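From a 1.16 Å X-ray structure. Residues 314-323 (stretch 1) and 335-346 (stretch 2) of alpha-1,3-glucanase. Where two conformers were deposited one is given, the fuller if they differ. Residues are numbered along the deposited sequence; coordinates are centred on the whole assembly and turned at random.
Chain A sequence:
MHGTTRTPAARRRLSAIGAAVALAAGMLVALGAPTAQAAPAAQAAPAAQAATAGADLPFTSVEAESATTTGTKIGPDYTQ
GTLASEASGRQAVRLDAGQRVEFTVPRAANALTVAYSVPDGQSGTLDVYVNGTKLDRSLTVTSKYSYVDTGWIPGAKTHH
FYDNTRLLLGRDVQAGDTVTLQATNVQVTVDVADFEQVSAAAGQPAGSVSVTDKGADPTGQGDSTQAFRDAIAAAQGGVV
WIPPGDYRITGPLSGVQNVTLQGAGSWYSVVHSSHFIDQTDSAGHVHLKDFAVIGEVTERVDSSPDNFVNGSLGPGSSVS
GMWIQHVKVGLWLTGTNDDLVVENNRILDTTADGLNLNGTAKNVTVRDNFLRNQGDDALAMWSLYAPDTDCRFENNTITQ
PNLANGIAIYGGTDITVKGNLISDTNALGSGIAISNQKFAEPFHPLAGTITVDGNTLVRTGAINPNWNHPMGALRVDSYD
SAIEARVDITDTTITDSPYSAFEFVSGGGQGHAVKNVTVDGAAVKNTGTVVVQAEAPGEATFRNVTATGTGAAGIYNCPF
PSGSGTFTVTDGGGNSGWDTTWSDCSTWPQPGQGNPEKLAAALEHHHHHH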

# COMPACT_ATOMS: atom_id res chain seq x y z
N GLY A 314 -11.50 -8.08 17.57
CA GLY A 314 -11.68 -9.30 18.31
C GLY A 314 -11.25 -10.53 17.53
O GLY A 314 -10.80 -10.45 16.39
N PRO A 315 -11.40 -11.70 18.15
CA PRO A 315 -11.02 -12.95 17.49
C PRO A 315 -12.05 -13.40 16.46
O PRO A 315 -13.25 -13.15 16.58
CB PRO A 315 -10.96 -13.95 18.65
CG PRO A 315 -11.96 -13.40 19.65
CD PRO A 315 -11.82 -11.90 19.55
N GLY A 316 -11.56 -14.11 15.44
CA GLY A 316 -12.46 -14.73 14.48
C GLY A 316 -13.18 -13.76 13.57
O GLY A 316 -14.33 -14.01 13.19
N SER A 317 -12.53 -12.66 13.20
CA SER A 317 -13.17 -11.61 12.44
C SER A 317 -12.61 -11.54 11.03
O SER A 317 -11.61 -12.18 10.69
CB SER A 317 -13.00 -10.28 13.17
OG SER A 317 -13.79 -10.30 14.34
N SER A 318 -13.27 -10.75 10.18
CA SER A 318 -12.83 -10.62 8.80
C SER A 318 -13.28 -9.28 8.22
O SER A 318 -14.28 -8.69 8.65
CB SER A 318 -13.35 -11.76 7.92
OG SER A 318 -14.77 -11.74 7.82
N VAL A 319 -12.52 -8.83 7.22
CA VAL A 319 -12.80 -7.61 6.48
C VAL A 319 -12.58 -7.94 5.01
O VAL A 319 -11.46 -8.30 4.62
CB VAL A 319 -11.87 -6.45 6.89
CG1 VAL A 319 -12.14 -5.21 6.05
CG2 VAL A 319 -12.00 -6.16 8.38
N SER A 320 -13.63 -7.86 4.19
CA SER A 320 -13.51 -8.30 2.81
C SER A 320 -14.43 -7.53 1.88
O SER A 320 -15.51 -7.08 2.27
CB SER A 320 -13.78 -9.81 2.68
OG SER A 320 -15.09 -10.13 3.11
N GLY A 321 -14.00 -7.40 0.62
CA GLY A 321 -14.81 -6.75 -0.39
C GLY A 321 -15.02 -5.27 -0.16
O GLY A 321 -15.97 -4.70 -0.69
N MET A 322 -14.15 -4.62 0.62
CA MET A 322 -14.32 -3.23 1.00
C MET A 322 -13.57 -2.30 0.06
O MET A 322 -12.58 -2.66 -0.56
CB MET A 322 -13.81 -2.99 2.42
CG MET A 322 -14.40 -3.90 3.48
SD MET A 322 -16.14 -3.59 3.85
CE MET A 322 -16.07 -1.90 4.44
N TRP A 323 -14.06 -1.05 0.01
CA TRP A 323 -13.36 0.06 -0.63
C TRP A 323 -13.12 1.09 0.46
O TRP A 323 -14.08 1.66 0.99
CB TRP A 323 -14.24 0.64 -1.73
CG TRP A 323 -13.65 1.78 -2.47
CD1 TRP A 323 -13.52 3.08 -2.05
CD2 TRP A 323 -13.16 1.75 -3.81
NE1 TRP A 323 -12.94 3.84 -3.04
CE2 TRP A 323 -12.71 3.04 -4.13
CE3 TRP A 323 -13.03 0.73 -4.77
CZ2 TRP A 323 -12.17 3.36 -5.38
CZ3 TRP A 323 -12.48 1.05 -6.00
CH2 TRP A 323 -12.06 2.35 -6.29
N GLY A 335 -4.26 -4.85 20.01
CA GLY A 335 -5.00 -5.72 20.91
C GLY A 335 -5.35 -7.04 20.25
O GLY A 335 -4.63 -7.56 19.39
N THR A 336 -6.49 -7.59 20.65
CA THR A 336 -6.88 -8.92 20.19
C THR A 336 -7.51 -8.85 18.81
O THR A 336 -8.57 -8.25 18.63
CB THR A 336 -7.85 -9.56 21.18
OG1 THR A 336 -7.23 -9.62 22.46
CG2 THR A 336 -8.24 -10.97 20.73
N ASN A 337 -6.85 -9.47 17.83
CA ASN A 337 -7.38 -9.62 16.48
C ASN A 337 -7.09 -11.03 15.98
O ASN A 337 -6.81 -11.24 14.80
CB ASN A 337 -6.78 -8.58 15.53
CG ASN A 337 -7.38 -7.21 15.74
OD1 ASN A 337 -8.56 -6.99 15.46
ND2 ASN A 337 -6.56 -6.28 16.22
N ASP A 338 -7.17 -12.01 16.88
CA ASP A 338 -6.70 -13.36 16.57
C ASP A 338 -7.38 -13.88 15.31
O ASP A 338 -8.60 -13.85 15.19
CB ASP A 338 -7.05 -14.33 17.70
CG ASP A 338 -6.39 -13.99 19.02
OD1 ASP A 338 -5.72 -12.95 19.15
OD2 ASP A 338 -6.58 -14.78 19.97
N ASP A 339 -6.57 -14.38 14.38
CA ASP A 339 -7.06 -15.06 13.18
C ASP A 339 -7.80 -14.13 12.24
O ASP A 339 -8.50 -14.60 11.34
CB ASP A 339 -7.89 -16.30 13.53
CG ASP A 339 -7.21 -17.16 14.57
OD1 ASP A 339 -6.06 -17.55 14.32
OD2 ASP A 339 -7.80 -17.41 15.65
N LEU A 340 -7.64 -12.82 12.39
CA LEU A 340 -8.31 -11.88 11.50
C LEU A 340 -7.87 -12.12 10.06
O LEU A 340 -6.69 -12.33 9.78
CB LEU A 340 -7.94 -10.44 11.91
CG LEU A 340 -8.40 -9.30 11.01
CD1 LEU A 340 -9.92 -9.15 11.02
CD2 LEU A 340 -7.74 -8.00 11.42
N VAL A 341 -8.84 -12.07 9.14
CA VAL A 341 -8.55 -12.15 7.71
C VAL A 341 -8.99 -10.84 7.06
O VAL A 341 -10.17 -10.48 7.12
CB VAL A 341 -9.24 -13.35 7.04
CG1 VAL A 341 -8.95 -13.35 5.54
CG2 VAL A 341 -8.78 -14.65 7.69
N VAL A 342 -8.03 -10.14 6.45
CA VAL A 342 -8.30 -8.91 5.71
C VAL A 342 -7.99 -9.22 4.25
O VAL A 342 -6.83 -9.37 3.88
CB VAL A 342 -7.43 -7.75 6.23
CG1 VAL A 342 -7.62 -6.51 5.38
CG2 VAL A 342 -7.74 -7.46 7.70
N GLU A 343 -9.03 -9.37 3.43
CA GLU A 343 -8.83 -9.90 2.09
C GLU A 343 -9.75 -9.23 1.08
O GLU A 343 -10.88 -8.86 1.38
CB GLU A 343 -9.05 -11.42 2.05
CG GLU A 343 -10.49 -11.81 2.38
CD GLU A 343 -10.71 -13.31 2.46
OE1 GLU A 343 -9.80 -14.09 2.11
OE2 GLU A 343 -11.81 -13.71 2.88
N ASN A 344 -9.24 -9.12 -0.15
CA ASN A 344 -10.03 -8.65 -1.29
C ASN A 344 -10.60 -7.26 -1.05
O ASN A 344 -11.76 -6.98 -1.35
CB ASN A 344 -11.14 -9.64 -1.67
CG ASN A 344 -10.59 -11.01 -1.98
OD1 ASN A 344 -10.89 -11.98 -1.29
ND2 ASN A 344 -9.77 -11.10 -3.02
N ASN A 345 -9.77 -6.37 -0.52
CA ASN A 345 -10.15 -4.98 -0.30
C ASN A 345 -9.29 -4.07 -1.16
O ASN A 345 -8.23 -4.45 -1.66
CB ASN A 345 -9.96 -4.58 1.16
CG ASN A 345 -10.68 -5.51 2.11
OD1 ASN A 345 -11.90 -5.55 2.14
ND2 ASN A 345 -9.92 -6.27 2.89
N ARG A 346 -9.77 -2.83 -1.32
CA ARG A 346 -9.01 -1.75 -1.91
C ARG A 346 -8.80 -0.70 -0.83
O ARG A 346 -9.76 -0.31 -0.15
CB ARG A 346 -9.76 -1.11 -3.08
CG ARG A 346 -10.45 -2.09 -3.98
CD ARG A 346 -9.45 -2.92 -4.76
NE ARG A 346 -10.15 -4.02 -5.43
CZ ARG A 346 -10.91 -3.85 -6.51
NH1 ARG A 346 -11.04 -2.65 -7.06
NH2 ARG A 346 -11.54 -4.89 -7.04
O HOH W 1 -10.08 -11.65 14.07
O HOH W 2 -11.23 -14.91 11.09

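How do the two backbones run? Strands 318-320 and 341-343 lie side by side in the same direction, their axes 3° apart and 4.7 Å at closest approach. Being parallel, they bond in alternation: Val341 N donates to Ser317 O (3.2 Å), Val319 N to Val341 O (2.9 Å), and Glu343 N to Val319 O (2.9 Å). Val319 thus faces its neighbour with both its amide and its carbonyl, and the same register holds beyond these strands, where Arg346 N donates to Met322 O (2.9 Å).

What joins the stretches ahead of the strands? Stretch 2 makes a type II turn from Asn337 to Leu340, and Gly316 N donates to Asp338 O, a turn carbonyl, at 3.0 Å. Two waters add bonds. Water 1 accepts from Ser317 N (2.8 Å) and lies 2.7 Å from Gly314 O and 2.9 Å from Asp338 O, with acceptors elsewhere competing for its protons; water 2 donates to Ser317 O and Asp339 O, both at 2.8 Å.

How is the break after Ser320 bridged? The side chain of Asn345 stands in for backbone groups. Its amide donates from ND2 to Val319 O (3.1 Å), while its OD1 accepts from Met322 N (2.9 Å). One carboxamide therefore spans the irregular segment at Gly321, whose positive phi favours glycine and whose N makes a weak bond to Asn344 O (3.0 Å).

Which side chains meet? Val319 and Val342 point to one face of the sheet, with Val319 CB 4.3 Å from Val342 CG2, an apolar contact between branched side chains. On the other face, Ser320 CB lies 3.9 Å from Glu343 CG. Farther along, Arg346 CG comes within 3.9 Å of Trp323 CE3, and Arg346 NH1 lies 4.1 Å from Trp323 CZ3, so the arginine lies obliquely along the indole.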